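Putative sulfatase yidJ (Bacteroides fragilis, PDB 2QZU) probably hydrolyses sulfate esters as a metal-dependent member of the sulfatase family, within the wider alkaline phosphatase clan. Local coordinates at residues M127-I130 against G131-L135; K207-E210 against Y211-Q215; D287-V290 against G291-I294. All coordinates share one frame; numbering follows the deposited sequence.

Contact 1. Residues M127-I130 against G131-L135; sequences MGYI and GKWHL
Where the extended strand ends at Ile130 the backbone turns a corner at Gly131, whose backbone angles would jam a beta carbon against Ile130 O, and the loop then folds back so that Lys132 O reaches the edge of the Tyr129 ring and Trp133 one of its faces. Tyr129 CG lies anti to the backbone N (chi1 -167°), and from there the phenol reaches across the inside of the corner. Its hydroxyl donates to the backbone carbonyl, Tyr129 OH to Lys132 O, over a short 2.6 Å, with the donor tilted 27° from the carbonyl plane. Lys132 O also has Ser227 OG of strand 222-228 as a hydrogen-bonding partner. A water donates to Tyr129 OH at 2.9 Å and to Trp133 O at 3.0 Å, bridging the phenol to the carbonyl of the following residue.

Strand 126-130 belongs to the large mixed sheet of the alpha/beta sulfatase fold, and the loop leaving it leads toward Ser76, the predicted formylglycine position, which is unmodified here: His134 ND1 is hydrogen-bonded to Ser76 OG, and Lys132 NZ forms a salt bridge with Asp36.

Trp133 meets Tyr129 in a T-shaped stack, its six-membered ring edge-on to the phenol face with planes at 89° and centroids 5.1 Å apart. Trp133 CE3 does the touching, 3.5 Å from Tyr129 CZ and displaced toward the phenol's rim, while Trp169 meets both rings.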
loop_
_atom_site.group_PDB
_atom_site.type_symbol
_atom_site.label_atom_id
_atom_site.label_comp_id
_atom_site.label_asym_id
_atom_site.label_seq_id
_atom_site.Cartn_x
_atom_site.Cartn_y
_atom_site.Cartn_z
HETATM N N MSE A 127 24.153 -21.824 17.267
HETATM C CA MSE A 127 23.304 -21.445 16.128
HETATM C C MSE A 127 22.311 -20.302 16.356
HETATM O O MSE A 127 21.660 -20.231 17.396
HETATM C CB MSE A 127 22.511 -22.669 15.660
HETATM C CG MSE A 127 23.337 -23.926 15.446
HETATM SE SE MSE A 127 24.568 -23.781 13.976
HETATM C CE MSE A 127 23.302 -23.631 12.516
ATOM N N GLY A 128 22.173 -19.436 15.355
ATOM C CA GLY A 128 21.239 -18.323 15.455
ATOM C C GLY A 128 20.599 -17.953 14.122
ATOM O O GLY A 128 21.242 -18.023 13.076
ATOM N N TYR A 129 19.329 -17.565 14.159
ATOM C CA TYR A 129 18.610 -17.170 12.953
ATOM C C TYR A 129 17.788 -15.922 13.263
ATOM O O TYR A 129 16.983 -15.914 14.190
ATOM C CB TYR A 129 17.673 -18.291 12.483
ATOM C CG TYR A 129 17.137 -18.089 11.073
ATOM C CD1 TYR A 129 17.659 -18.812 9.998
ATOM C CD2 TYR A 129 16.136 -17.155 10.809
ATOM C CE1 TYR A 129 17.202 -18.610 8.697
ATOM C CE2 TYR A 129 15.669 -16.941 9.502
ATOM C CZ TYR A 129 16.211 -17.673 8.455
ATOM O OH TYR A 129 15.780 -17.469 7.164
ATOM N N ILE A 130 18.002 -14.865 12.486
ATOM C CA ILE A 130 17.279 -13.615 12.687
ATOM C C ILE A 130 16.640 -13.193 11.367
ATOM O O ILE A 130 17.322 -13.116 10.348
ATOM C CB ILE A 130 18.243 -12.487 13.145
ATOM C CG1 ILE A 130 18.962 -12.895 14.432
ATOM C CG2 ILE A 130 17.474 -11.189 13.351
ATOM C CD1 ILE A 130 20.088 -11.953 14.818
ATOM N N GLY A 131 15.336 -12.935 11.375
ATOM C CA GLY A 131 14.692 -12.493 10.149
ATOM C C GLY A 131 13.615 -13.385 9.575
ATOM O O GLY A 131 12.983 -14.165 10.289
ATOM N N LYS A 132 13.420 -13.262 8.266
ATOM C CA LYS A 132 12.409 -14.009 7.526
ATOM C C LYS A 132 12.797 -15.465 7.288
ATOM O O LYS A 132 13.884 -15.755 6.789
ATOM C CB LYS A 132 12.160 -13.307 6.188
ATOM C CG LYS A 132 11.149 -13.982 5.287
ATOM C CD LYS A 132 10.997 -13.201 3.991
ATOM C CE LYS A 132 10.093 -13.937 3.018
ATOM N NZ LYS A 132 10.006 -13.226 1.713
ATOM N N TRP A 133 11.890 -16.373 7.644
ATOM C CA TRP A 133 12.093 -17.819 7.496
ATOM C C TRP A 133 11.292 -18.328 6.291
ATOM O O TRP A 133 11.831 -18.975 5.389
ATOM C CB TRP A 133 11.624 -18.510 8.786
ATOM C CG TRP A 133 11.690 -20.009 8.809
ATOM C CD1 TRP A 133 10.647 -20.870 9.020
ATOM C CD2 TRP A 133 12.865 -20.823 8.697
ATOM N NE1 TRP A 133 11.103 -22.169 9.053
ATOM C CE2 TRP A 133 12.462 -22.168 8.858
ATOM C CE3 TRP A 133 14.222 -20.546 8.481
ATOM C CZ2 TRP A 133 13.366 -23.238 8.809
ATOM C CZ3 TRP A 133 15.129 -21.612 8.432
ATOM C CH2 TRP A 133 14.690 -22.941 8.596
ATOM N N HIS A 134 9.997 -18.018 6.299
ATOM C CA HIS A 134 9.049 -18.381 5.245
ATOM C C HIS A 134 9.122 -19.834 4.766
ATOM O O HIS A 134 9.126 -20.091 3.565
ATOM C CB HIS A 134 9.214 -17.447 4.037
ATOM C CG HIS A 134 7.986 -17.348 3.183
ATOM N ND1 HIS A 134 7.992 -16.755 1.935
ATOM C CD2 HIS A 134 6.713 -17.752 3.397
ATOM C CE1 HIS A 134 6.776 -16.800 1.424
ATOM N NE2 HIS A 134 5.978 -17.400 2.291
ATOM N N LEU A 135 9.181 -20.777 5.703
ATOM C CA LEU A 135 9.236 -22.186 5.333
ATOM C C LEU A 135 8.213 -23.042 6.086
ATOM O O LEU A 135 8.297 -24.272 6.078
ATOM C CB LEU A 135 10.655 -22.731 5.547
ATOM C CG LEU A 135 11.649 -22.350 4.442
ATOM C CD1 LEU A 135 13.069 -22.668 4.895
ATOM C CD2 LEU A 135 11.301 -23.105 3.155
HETATM O O HOH W 1 14.753 -18.845 4.877
#

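Contact 2. Residues K207-E210 against Y211-Q215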
loop_
_atom_site.group_PDB
_atom_site.type_symbol
_atom_site.label_atom_id
_atom_site.label_comp_id
_atom_site.label_asym_id
_atom_site.label_seq_id
_atom_site.Cartn_x
_atom_site.Cartn_y
_atom_site.Cartn_z
ATOM N N LYS A 207 20.280 -6.862 16.529
ATOM C CA LYS A 207 20.223 -8.145 17.224
ATOM C C LYS A 207 21.383 -9.040 16.783
ATOM O O LYS A 207 21.888 -9.843 17.567
ATOM C CB LYS A 207 18.889 -8.850 16.958
ATOM C CG LYS A 207 17.658 -8.067 17.409
ATOM C CD LYS A 207 17.708 -7.682 18.889
ATOM C CE LYS A 207 17.629 -8.897 19.803
ATOM N NZ LYS A 207 17.598 -8.510 21.245
ATOM N N ALA A 208 21.801 -8.905 15.526
ATOM C CA ALA A 208 22.918 -9.698 15.016
ATOM C C ALA A 208 24.199 -9.261 15.721
ATOM O O ALA A 208 25.063 -10.080 16.022
ATOM C CB ALA A 208 23.061 -9.512 13.509
ATOM N N ILE A 209 24.311 -7.960 15.984
ATOM C CA ILE A 209 25.479 -7.411 16.665
ATOM C C ILE A 209 25.543 -7.949 18.095
ATOM O O ILE A 209 26.607 -8.345 18.569
ATOM C CB ILE A 209 25.436 -5.862 16.652
ATOM C CG1 ILE A 209 25.676 -5.371 15.219
ATOM C CG2 ILE A 209 26.476 -5.285 17.606
ATOM C CD1 ILE A 209 25.536 -3.874 15.037
ATOM N N GLU A 210 24.407 -7.978 18.782
ATOM C CA GLU A 210 24.398 -8.508 20.139
ATOM C C GLU A 210 24.832 -9.971 20.121
ATOM O O GLU A 210 25.617 -10.403 20.969
ATOM C CB GLU A 210 23.007 -8.380 20.759
ATOM C CG GLU A 210 22.519 -6.945 20.816
ATOM C CD GLU A 210 21.211 -6.798 21.561
ATOM O OE1 GLU A 210 20.335 -7.672 21.405
ATOM O OE2 GLU A 210 21.058 -5.799 22.294
ATOM N N TYR A 211 24.330 -10.732 19.152
ATOM C CA TYR A 211 24.692 -12.144 19.048
ATOM C C TYR A 211 26.197 -12.283 18.828
ATOM O O TYR A 211 26.867 -13.072 19.495
ATOM C CB TYR A 211 23.956 -12.805 17.880
ATOM C CG TYR A 211 24.159 -14.303 17.828
ATOM C CD1 TYR A 211 23.455 -15.148 18.680
ATOM C CD2 TYR A 211 25.066 -14.872 16.937
ATOM C CE1 TYR A 211 23.645 -16.527 18.647
ATOM C CE2 TYR A 211 25.267 -16.252 16.895
ATOM C CZ TYR A 211 24.551 -17.070 17.753
ATOM O OH TYR A 211 24.733 -18.434 17.718
ATOM N N ILE A 212 26.719 -11.509 17.883
ATOM C CA ILE A 212 28.140 -11.532 17.563
ATOM C C ILE A 212 29.011 -11.131 18.757
ATOM O O ILE A 212 30.046 -11.753 19.011
ATOM C CB ILE A 212 28.432 -10.616 16.351
ATOM C CG1 ILE A 212 27.813 -11.242 15.094
ATOM C CG2 ILE A 212 29.928 -10.424 16.185
ATOM C CD1 ILE A 212 27.826 -10.347 13.864
ATOM N N ASN A 213 28.594 -10.103 19.491
ATOM C CA ASN A 213 29.344 -9.660 20.663
ATOM C C ASN A 213 29.466 -10.823 21.649
ATOM O O ASN A 213 30.505 -11.006 22.283
ATOM C CB ASN A 213 28.631 -8.492 21.352
ATOM C CG ASN A 213 28.729 -7.192 20.571
ATOM O OD1 ASN A 213 28.048 -6.214 20.891
ATOM N ND2 ASN A 213 29.576 -7.167 19.551
ATOM N N GLY A 214 28.397 -11.607 21.760
ATOM C CA GLY A 214 28.390 -12.736 22.670
ATOM C C GLY A 214 29.262 -13.909 22.260
ATOM O O GLY A 214 29.418 -14.856 23.028
ATOM N N GLN A 215 29.832 -13.854 21.059
ATOM C CA GLN A 215 30.682 -14.934 20.564
ATOM C C GLN A 215 32.161 -14.563 20.661
ATOM O O GLN A 215 33.032 -15.335 20.257
ATOM C CB GLN A 215 30.357 -15.246 19.094
ATOM C CG GLN A 215 28.883 -15.465 18.778
ATOM C CD GLN A 215 28.250 -16.540 19.633
ATOM O OE1 GLN A 215 28.747 -17.661 19.711
ATOM N NE2 GLN A 215 27.139 -16.201 20.280
#
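Ile209 and Asn213 stand side by side one helical turn apart, pointing the same way, on helix 200-213. Successive i to i+4 backbone hydrogen bonds join the segments: Asn213 N donates to Ile209 O at 2.8 Å, and Gly214 N to Glu210 O at 3.1 Å. Ile212 folds back along the preceding turn, since CG1 lies beside its own backbone N (chi1 -69°), and this branch rests against the carbonyl with Ile212 CG1 3.1 Å from Ala208 O.

Tyr211 takes the other course. Its CG is anti to the backbone N (chi1 -173°), which carries the ring off the helix toward His168, Phe222 and Leu224. Gln215 curls over it, placing NE2 3.7 Å above the centre of the Tyr211 ring plane, and the same Gln215 NE2 donates to Tyr211 O at 3.2 Å.

On the exposed flank Lys207 bends through three successive torsions near -60° to bring Lys207 NZ within 2.9 Å of Glu210 OE1, a salt bridge in which the ammonium meets the oxygen nearly head-on along its C-O bond. The chemistry is thus divided by side: charge is paired on the outer flank, whereas the bond to Tyr211 O holds the Gln215 amide over the ring face, and the ring itself packs on Phe222 and Leu224.

Contact 3. Residues D287-V290 against G291-I294; sequences DENV and GRII
Asn289 and Arg292 lie side by side on one flank of helix 267-299, their flat ends joined by a hydrogen bond from Arg292 NH1 to Asn289 OD1 at 3.0 Å. The bond is nearly straight, 160° at the hydrogen, and the oxygen sits at the guanidinium edge, close to its plane, although amide and guanidinium planes are 62° apart. The arginine chain makes this possible by bending at its third torsion (chi3 58°), which turns the group back along the helix; on the way Arg292 CD passes 3.3 Å from Asn289 OD1.

The close-packed part is the buried flank. Ile294 CG1 lies beside its own backbone N and rests 3.3 Å from Val290 O, while Ile294 N donates to that same Val290 O at 3.0 Å. Val290 CG1 and Ile294 CG1 are in ordinary apolar contact at 4.2 Å. Leu56 and Leu59 of helix 54-61 pack against Val290 and Ile294, and Ile293 reaches Val226 and Met228 of strand 222-228. Asp287, also buried, accepts from the backbone N atoms of His55 and Leu56.

By contrast, the partly exposed side, with Glu288, Gly291 and Arg292, has few side-chain contacts between the segments. Gly291 brings no side chain, and Glu288 does not pair with Arg292: Glu288 OE2 is 7.0 Å from Arg292 NE and is hydrogen-bonded to Tyr242 OH. Arg292 is held by neutral oxygens: Asn289 OD1 and Glu202 O at NH1, and Ser206 OG at NH2. The guanidinium therefore joins this helix to helix 200-213 through directional bonds to uncharged groups, with no carboxylate among these partners, and its positive charge is probably stabilised by several carbonyl and hydroxyl dipoles.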
loop_
_atom_site.group_PDB
_atom_site.type_symbol
_atom_site.label_atom_id
_atom_site.label_comp_id
_atom_site.label_asym_id
_atom_site.label_seq_id
_atom_site.Cartn_x
_atom_site.Cartn_y
_atom_site.Cartn_z
ATOM N N ASP A 287 22.404 -2.114 2.772
ATOM C CA ASP A 287 23.860 -2.034 2.710
ATOM C C ASP A 287 24.456 -1.468 3.997
ATOM O O ASP A 287 25.414 -2.015 4.544
ATOM C CB ASP A 287 24.277 -1.158 1.525
ATOM C CG ASP A 287 25.785 -1.073 1.359
ATOM O OD1 ASP A 287 26.386 -2.039 0.841
ATOM O OD2 ASP A 287 26.366 -0.038 1.751
ATOM N N GLU A 288 23.882 -0.374 4.486
ATOM C CA GLU A 288 24.382 0.253 5.702
ATOM C C GLU A 288 24.295 -0.684 6.900
ATOM O O GLU A 288 25.199 -0.726 7.735
ATOM C CB GLU A 288 23.614 1.549 5.987
ATOM C CG GLU A 288 24.048 2.244 7.270
ATOM C CD GLU A 288 23.574 3.682 7.345
ATOM O OE1 GLU A 288 24.079 4.516 6.566
ATOM O OE2 GLU A 288 22.697 3.978 8.181
ATOM N N ASN A 289 23.214 -1.448 6.985
ATOM C CA ASN A 289 23.065 -2.367 8.100
ATOM C C ASN A 289 23.975 -3.584 7.965
ATOM O O ASN A 289 24.393 -4.162 8.966
ATOM C CB ASN A 289 21.591 -2.740 8.263
ATOM C CG ASN A 289 20.800 -1.614 8.897
ATOM O OD1 ASN A 289 21.022 -1.276 10.062
ATOM N ND2 ASN A 289 19.901 -1.002 8.129
ATOM N N VAL A 290 24.299 -3.963 6.732
ATOM C CA VAL A 290 25.226 -5.068 6.520
ATOM C C VAL A 290 26.575 -4.554 7.030
ATOM O O VAL A 290 27.342 -5.286 7.653
ATOM C CB VAL A 290 25.352 -5.439 5.024
ATOM C CG1 VAL A 290 26.551 -6.360 4.813
ATOM C CG2 VAL A 290 24.075 -6.134 4.553
ATOM N N GLY A 291 26.842 -3.277 6.771
ATOM C CA GLY A 291 28.082 -2.664 7.218
ATOM C C GLY A 291 28.217 -2.712 8.731
ATOM O O GLY A 291 29.315 -2.906 9.262
ATOM N N ARG A 292 27.101 -2.535 9.432
ATOM C CA ARG A 292 27.104 -2.576 10.892
ATOM C C ARG A 292 27.493 -3.969 11.389
ATOM O O ARG A 292 28.247 -4.113 12.355
ATOM C CB ARG A 292 25.720 -2.214 11.431
ATOM C CG ARG A 292 25.274 -0.790 11.140
ATOM C CD ARG A 292 23.853 -0.586 11.646
ATOM N NE ARG A 292 23.747 -0.849 13.078
ATOM C CZ ARG A 292 22.612 -1.152 13.704
ATOM N NH1 ARG A 292 21.477 -1.239 13.022
ATOM N NH2 ARG A 292 22.608 -1.355 15.015
ATOM N N ILE A 293 26.972 -5.001 10.729
ATOM C CA ILE A 293 27.279 -6.380 11.112
ATOM C C ILE A 293 28.753 -6.698 10.875
ATOM O O ILE A 293 29.416 -7.300 11.726
ATOM C CB ILE A 293 26.398 -7.379 10.325
ATOM C CG1 ILE A 293 24.921 -7.135 10.658
ATOM C CG2 ILE A 293 26.792 -8.820 10.670
ATOM C CD1 ILE A 293 23.949 -7.933 9.788
ATOM N N ILE A 294 29.271 -6.290 9.721
ATOM C CA ILE A 294 30.669 -6.534 9.397
ATOM C C ILE A 294 31.559 -5.847 10.428
ATOM O O ILE A 294 32.542 -6.424 10.892
ATOM C CB ILE A 294 31.024 -5.992 7.995
ATOM C CG1 ILE A 294 30.198 -6.715 6.930
ATOM C CG2 ILE A 294 32.514 -6.168 7.727
ATOM C CD1 ILE A 294 30.313 -8.222 6.970
#

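Overall arrangement
The three contacts follow one another along the chain within the same alpha/beta domain. Contact 1 sits at the end of strand 126-130 in the large mixed sheet; contact 2, centred about 15 Å from it, lies on helix 200-213, which packs on that strand through Ile130 CD1, 3.6 Å from Ala208 N. Contact 3, on the long helix 267-299, is centred about 13 Å from contact 2 and 18 Å from contact 1. It touches contact 2 where Ile212 CD1 meets Ile293 CG2 at 3.7 Å, but its nearest atoms stay about 8 Å from contact 1. The two helices lie side by side over the sheet, both on strand 222-228, helix 200-213 also on strand 126-130, whose loop reaches Ser76.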